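Local coordinates for luciferase-like enzymeAMP-CoA-ligase (Zophobas atratus, PDB 4W8O), which probably activates carboxylic acids with ATP, as an AMP-CoA-ligase related to beetle luciferases although it comes from a nonluminescent mealworm, at residues Cys28-Gln37 against Thr47-Ser55. Numbering follows the deposited sequence.
Sequences CEKYADRICQ and TYSSVKTRS
Ile35 and Thr47 face each other as an antiparallel, non-hydrogen-bonded pair with diverging side chains, while the axes of strand 35-37 and helix 48-55 come within 7.5 Å, their directions 55° apart. Strands 35-39 and 44-47 form a hairpin at the edge of the nine-stranded mixed sheet of the AMP-binding (ANL) region, with a classic beta bulge where Cys36 and Gln37 both face Glu46. The first turn of the helix is tied to the type I turn Tyr31-Arg34 by two backbone bonds: Ser49 N gives to Ala32 O (2.8 Å), and Tyr48 N to Arg34 O. Thr47 ends the hairpin and N-caps helix 48-64: its OG1, set between the backbone N and the carbonyl carbon, accepts from Ser50 N.

Tyr48 has the largest share of any residue in the buried surface, 142 of 716 Å². Cys36 CB sits 3.6 Å from the ring centroid and only 3° off its normal, a CH-pi contact. Because Cys36 SG is anti to the backbone N (chi1 175°), the sulfur also lies over that face, 3.7 Å from Tyr48 CE1, and touches Val51 CG2. Tyr31 CB lies over the opposite face, and Cys28 SG comes to the edge, 4.1 Å from Tyr48 CD1; Phe238 of helix 228-239 adds an edge-to-face ring contact. The hydroxyl is fixed by Ser242 O and by a water that donates to both Tyr48 OH and Cys36 O. With an alanine here, Ser242 O is likely to lose its phenol partner and a gap would probably open between Cys36 and Tyr31.

Lys52 lays its CE 3.4 Å from Glu29 CG, yet Lys52 NZ stays 4.3 Å from Glu29 OE2, beyond a salt bridge. The chemistry thus implies backbone bonding from the turn, apolar contacts from helix 20-30 and sulfur-aromatic packing from Cys36, with charge attraction probably secondary.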
ATOM      1  N   CYS A  28     -12.161   8.858  10.215  1.00 34.89           N
ATOM      2  CA  CYS A  28     -12.064  10.304  10.423  1.00 36.36           C
ATOM      3  C   CYS A  28     -12.906  10.783  11.614  1.00 38.47           C
ATOM      4  O   CYS A  28     -12.417  11.560  12.430  1.00 39.83           O
ATOM      5  CB  CYS A  28     -12.451  11.079   9.156  1.00 35.84           C
ATOM      6  SG  CYS A  28     -11.176  11.113   7.861  1.00 34.86           S
ATOM      7  N   GLU A  29     -14.156  10.326  11.713  1.00 39.95           N
ATOM      8  CA  GLU A  29     -15.039  10.721  12.821  1.00 42.28           C
ATOM      9  C   GLU A  29     -14.508  10.237  14.160  1.00 42.86           C
ATOM     10  O   GLU A  29     -14.525  10.964  15.152  1.00 44.35           O
ATOM     11  CB  GLU A  29     -16.457  10.173  12.620  1.00 43.90           C
ATOM     12  CG  GLU A  29     -17.201  10.861  11.494  1.00 45.40           C
ATOM     13  CD  GLU A  29     -18.593  10.297  11.222  1.00 47.82           C
ATOM     14  OE1 GLU A  29     -18.774   9.060  11.299  1.00 49.81           O
ATOM     15  OE2 GLU A  29     -19.500  11.099  10.900  1.00 48.68           O
ATOM     16  N   LYS A  30     -14.043   8.996  14.174  1.00 41.87           N
ATOM     17  CA  LYS A  30     -13.578   8.355  15.393  1.00 43.13           C
ATOM     18  C   LYS A  30     -12.329   9.040  15.941  1.00 43.17           C
ATOM     19  O   LYS A  30     -12.205   9.236  17.152  1.00 43.89           O
ATOM     20  CB  LYS A  30     -13.299   6.874  15.118  1.00 43.66           C
ATOM     21  CG  LYS A  30     -13.389   5.986  16.336  1.00 46.29           C
ATOM     22  CD  LYS A  30     -13.050   4.539  16.016  1.00 46.51           C
ATOM     23  CE  LYS A  30     -12.891   3.730  17.301  1.00 49.69           C
ATOM     24  NZ  LYS A  30     -12.032   2.521  17.129  1.00 49.72           N
ATOM     25  N   TYR A  31     -11.415   9.419  15.045  1.00 41.13           N
ATOM     26  CA  TYR A  31     -10.112   9.964  15.441  1.00 41.03           C
ATOM     27  C   TYR A  31      -9.928  11.425  15.050  1.00 40.40           C
ATOM     28  O   TYR A  31      -8.808  11.856  14.795  1.00 40.91           O
ATOM     29  CB  TYR A  31      -8.997   9.104  14.833  1.00 40.36           C
ATOM     30  CG  TYR A  31      -9.156   7.641  15.180  1.00 41.13           C
ATOM     31  CD1 TYR A  31      -9.022   7.208  16.498  1.00 42.31           C
ATOM     32  CD2 TYR A  31      -9.459   6.693  14.202  1.00 40.21           C
ATOM     33  CE1 TYR A  31      -9.176   5.877  16.830  1.00 42.84           C
ATOM     34  CE2 TYR A  31      -9.619   5.360  14.529  1.00 40.45           C
ATOM     35  CZ  TYR A  31      -9.474   4.959  15.842  1.00 41.79           C
ATOM     36  OH  TYR A  31      -9.624   3.639  16.180  1.00 42.90           O
ATOM     37  N   ALA A  32     -11.021  12.187  15.056  1.00 40.71           N
ATOM     38  CA  ALA A  32     -11.058  13.559  14.531  1.00 41.10           C
ATOM     39  C   ALA A  32      -9.921  14.495  14.983  1.00 42.37           C
ATOM     40  O   ALA A  32      -9.357  15.233  14.167  1.00 41.17           O
ATOM     41  CB  ALA A  32     -12.407  14.196  14.860  1.00 42.31           C
ATOM     42  N   ASP A  33      -9.596  14.481  16.274  1.00 44.50           N
ATOM     43  CA  ASP A  33      -8.613  15.421  16.829  1.00 45.85           C
ATOM     44  C   ASP A  33      -7.160  14.966  16.672  1.00 45.29           C
ATOM     45  O   ASP A  33      -6.240  15.761  16.851  1.00 46.22           O
ATOM     46  CB  ASP A  33      -8.923  15.698  18.299  1.00 48.31           C
ATOM     47  CG  ASP A  33     -10.292  16.317  18.497  1.00 50.17           C
ATOM     48  OD1 ASP A  33     -10.846  16.867  17.520  1.00 50.83           O
ATOM     49  OD2 ASP A  33     -10.824  16.253  19.626  1.00 52.57           O
ATOM     50  N   ARG A  34      -6.949  13.699  16.337  1.00 44.32           N
ATOM     51  CA  ARG A  34      -5.596  13.183  16.118  1.00 44.37           C
ATOM     52  C   ARG A  34      -4.979  13.699  14.818  1.00 42.75           C
ATOM     53  O   ARG A  34      -5.685  14.202  13.945  1.00 41.45           O
ATOM     54  CB  ARG A  34      -5.610  11.657  16.096  1.00 44.65           C
ATOM     55  CG  ARG A  34      -6.058  11.027  17.399  1.00 46.33           C
ATOM     56  CD  ARG A  34      -5.750   9.551  17.394  1.00 46.59           C
ATOM     57  NE  ARG A  34      -6.229   8.896  18.600  1.00 49.45           N
ATOM     58  CZ  ARG A  34      -6.094   7.598  18.862  1.00 50.61           C
ATOM     59  NH1 ARG A  34      -5.494   6.787  17.994  1.00 50.00           N
ATOM     60  NH2 ARG A  34      -6.577   7.106  19.996  1.00 52.19           N
ATOM     61  N   ILE A  35      -3.659  13.570  14.703  1.00 42.42           N
ATOM     62  CA  ILE A  35      -2.949  13.990  13.500  1.00 41.70           C
ATOM     63  C   ILE A  35      -3.022  12.873  12.467  1.00 39.41           C
ATOM     64  O   ILE A  35      -2.523  11.781  12.701  1.00 39.36           O
ATOM     65  CB  ILE A  35      -1.453  14.307  13.756  1.00 42.76           C
ATOM     66  CG1 ILE A  35      -1.271  15.340  14.882  1.00 45.00           C
ATOM     67  CG2 ILE A  35      -0.796  14.802  12.470  1.00 41.82           C
ATOM     68  CD1 ILE A  35      -1.926  16.685  14.626  1.00 45.73           C
ATOM     69  N   CYS A  36      -3.626  13.159  11.319  1.00 37.72           N
ATOM     70  CA  CYS A  36      -3.749  12.172  10.244  1.00 36.67           C
ATOM     71  C   CYS A  36      -2.431  11.995   9.478  1.00 35.84           C
ATOM     72  O   CYS A  36      -1.935  10.877   9.325  1.00 34.98           O
ATOM     73  CB  CYS A  36      -4.864  12.586   9.280  1.00 36.21           C
ATOM     74  SG  CYS A  36      -5.055  11.536   7.822  1.00 36.04           S
ATOM     75  N   GLN A  37      -1.882  13.114   9.012  1.00 35.77           N
ATOM     76  CA  GLN A  37      -0.735  13.121   8.113  1.00 34.98           C
ATOM     77  C   GLN A  37       0.213  14.289   8.410  1.00 35.71           C
ATOM     78  O   GLN A  37      -0.216  15.395   8.796  1.00 36.18           O
ATOM     79  CB  GLN A  37      -1.205  13.180   6.651  1.00 33.98           C
ATOM     80  CG  GLN A  37      -2.135  14.339   6.316  1.00 34.80           C
ATOM     81  CD  GLN A  37      -2.460  14.449   4.828  1.00 34.93           C
ATOM     82  OE1 GLN A  37      -2.096  13.589   4.033  1.00 35.41           O
ATOM     83  NE2 GLN A  37      -3.150  15.512   4.451  1.00 35.76           N
ATOM     84  N   THR A  47      -5.091  17.307  10.735  1.00 39.11           N
ATOM     85  CA  THR A  47      -5.872  16.413  11.573  1.00 38.72           C
ATOM     86  C   THR A  47      -6.864  15.610  10.745  1.00 37.21           C
ATOM     87  O   THR A  47      -7.158  15.960   9.600  1.00 35.56           O
ATOM     88  CB  THR A  47      -6.664  17.187  12.633  1.00 40.08           C
ATOM     89  OG1 THR A  47      -7.539  18.116  11.987  1.00 40.31           O
ATOM     90  CG2 THR A  47      -5.726  17.938  13.548  1.00 41.66           C
ATOM     91  N   TYR A  48      -7.377  14.534  11.343  1.00 36.71           N
ATOM     92  CA  TYR A  48      -8.433  13.729  10.726  1.00 35.56           C
ATOM     93  C   TYR A  48      -9.689  14.555  10.494  1.00 36.09           C
ATOM     94  O   TYR A  48     -10.365  14.394   9.477  1.00 34.83           O
ATOM     95  CB  TYR A  48      -8.769  12.507  11.580  1.00 35.81           C
ATOM     96  CG  TYR A  48      -7.803  11.362  11.399  1.00 35.00           C
ATOM     97  CD1 TYR A  48      -7.931  10.480  10.328  1.00 33.72           C
ATOM     98  CD2 TYR A  48      -6.754  11.162  12.290  1.00 36.07           C
ATOM     99  CE1 TYR A  48      -7.044   9.430  10.150  1.00 33.00           C
ATOM    100  CE2 TYR A  48      -5.861  10.117  12.120  1.00 35.31           C
ATOM    101  CZ  TYR A  48      -6.008   9.253  11.052  1.00 33.86           C
ATOM    102  OH  TYR A  48      -5.123   8.207  10.891  1.00 33.44           O
ATOM    103  N   SER A  49      -9.992  15.437  11.441  1.00 36.95           N
ATOM    104  CA  SER A  49     -11.104  16.366  11.304  1.00 38.20           C
ATOM    105  C   SER A  49     -10.985  17.214  10.037  1.00 37.30           C
ATOM    106  O   SER A  49     -11.931  17.329   9.262  1.00 36.34           O
ATOM    107  CB  SER A  49     -11.162  17.295  12.514  1.00 39.83           C
ATOM    108  OG  SER A  49     -12.132  18.290  12.293  1.00 42.03           O
ATOM    109  N   SER A  50      -9.819  17.822   9.855  1.00 37.23           N
ATOM    110  CA  SER A  50      -9.563  18.666   8.699  1.00 36.96           C
ATOM    111  C   SER A  50      -9.598  17.862   7.405  1.00 35.60           C
ATOM    112  O   SER A  50     -10.121  18.330   6.397  1.00 35.84           O
ATOM    113  CB  SER A  50      -8.209  19.366   8.840  1.00 37.32           C
ATOM    114  OG  SER A  50      -7.925  20.160   7.706  1.00 36.46           O
ATOM    115  N   VAL A  51      -9.040  16.658   7.432  1.00 35.24           N
ATOM    116  CA  VAL A  51      -9.079  15.781   6.267  1.00 34.36           C
ATOM    117  C   VAL A  51     -10.514  15.416   5.886  1.00 34.64           C
ATOM    118  O   VAL A  51     -10.853  15.374   4.690  1.00 33.76           O
ATOM    119  CB  VAL A  51      -8.249  14.510   6.499  1.00 33.86           C
ATOM    120  CG1 VAL A  51      -8.582  13.432   5.469  1.00 33.05           C
ATOM    121  CG2 VAL A  51      -6.767  14.849   6.451  1.00 33.88           C
ATOM    122  N   LYS A  52     -11.349  15.166   6.893  1.00 35.06           N
ATOM    123  CA  LYS A  52     -12.764  14.866   6.661  1.00 36.16           C
ATOM    124  C   LYS A  52     -13.478  16.029   5.976  1.00 36.50           C
ATOM    125  O   LYS A  52     -14.273  15.820   5.054  1.00 36.22           O
ATOM    126  CB  LYS A  52     -13.477  14.531   7.972  1.00 37.35           C
ATOM    127  CG  LYS A  52     -14.886  13.978   7.796  1.00 37.73           C
ATOM    128  CD  LYS A  52     -15.422  13.425   9.108  1.00 39.27           C
ATOM    129  CE  LYS A  52     -16.922  13.205   9.042  1.00 40.64           C
ATOM    130  NZ  LYS A  52     -17.698  14.474   9.031  1.00 41.82           N
ATOM    131  N   THR A  53     -13.183  17.246   6.426  1.00 36.99           N
ATOM    132  CA  THR A  53     -13.817  18.444   5.881  1.00 37.61           C
ATOM    133  C   THR A  53     -13.444  18.652   4.413  1.00 35.95           C
ATOM    134  O   THR A  53     -14.318  18.878   3.571  1.00 35.96           O
ATOM    135  CB  THR A  53     -13.433  19.690   6.701  1.00 38.78           C
ATOM    136  OG1 THR A  53     -13.880  19.516   8.046  1.00 39.92           O
ATOM    137  CG2 THR A  53     -14.060  20.955   6.129  1.00 39.44           C
ATOM    138  N   ARG A  54     -12.154  18.568   4.109  1.00 34.62           N
ATOM    139  CA  ARG A  54     -11.687  18.841   2.755  1.00 34.01           C
ATOM    140  C   ARG A  54     -12.130  17.746   1.785  1.00 33.25           C
ATOM    141  O   ARG A  54     -12.591  18.051   0.689  1.00 32.99           O
ATOM    142  CB  ARG A  54     -10.172  19.029   2.723  1.00 33.73           C
ATOM    143  CG  ARG A  54      -9.692  20.229   3.537  1.00 35.08           C
ATOM    144  CD  ARG A  54      -8.357  20.762   3.030  1.00 34.89           C
ATOM    145  NE  ARG A  54      -7.280  19.778   3.162  1.00 34.32           N
ATOM    146  CZ  ARG A  54      -6.246  19.642   2.326  1.00 33.63           C
ATOM    147  NH1 ARG A  54      -6.122  20.409   1.248  1.00 33.91           N
ATOM    148  NH2 ARG A  54      -5.327  18.707   2.560  1.00 33.03           N
ATOM    149  N   SER A  55     -12.027  16.486   2.203  1.00 32.35           N
ATOM    150  CA  SER A  55     -12.439  15.369   1.362  1.00 31.85           C
ATOM    151  C   SER A  55     -13.954  15.370   1.114  1.00 32.04           C
ATOM    152  O   SER A  55     -14.395  15.021   0.026  1.00 31.30           O
ATOM    153  CB  SER A  55     -11.998  14.030   1.972  1.00 31.42           C
ATOM    154  OG  SER A  55     -12.564  13.830   3.255  1.00 32.85           O
TER
HETATM  155  O   HOH W   1      -3.289   8.448   8.591  1.00 33.04           O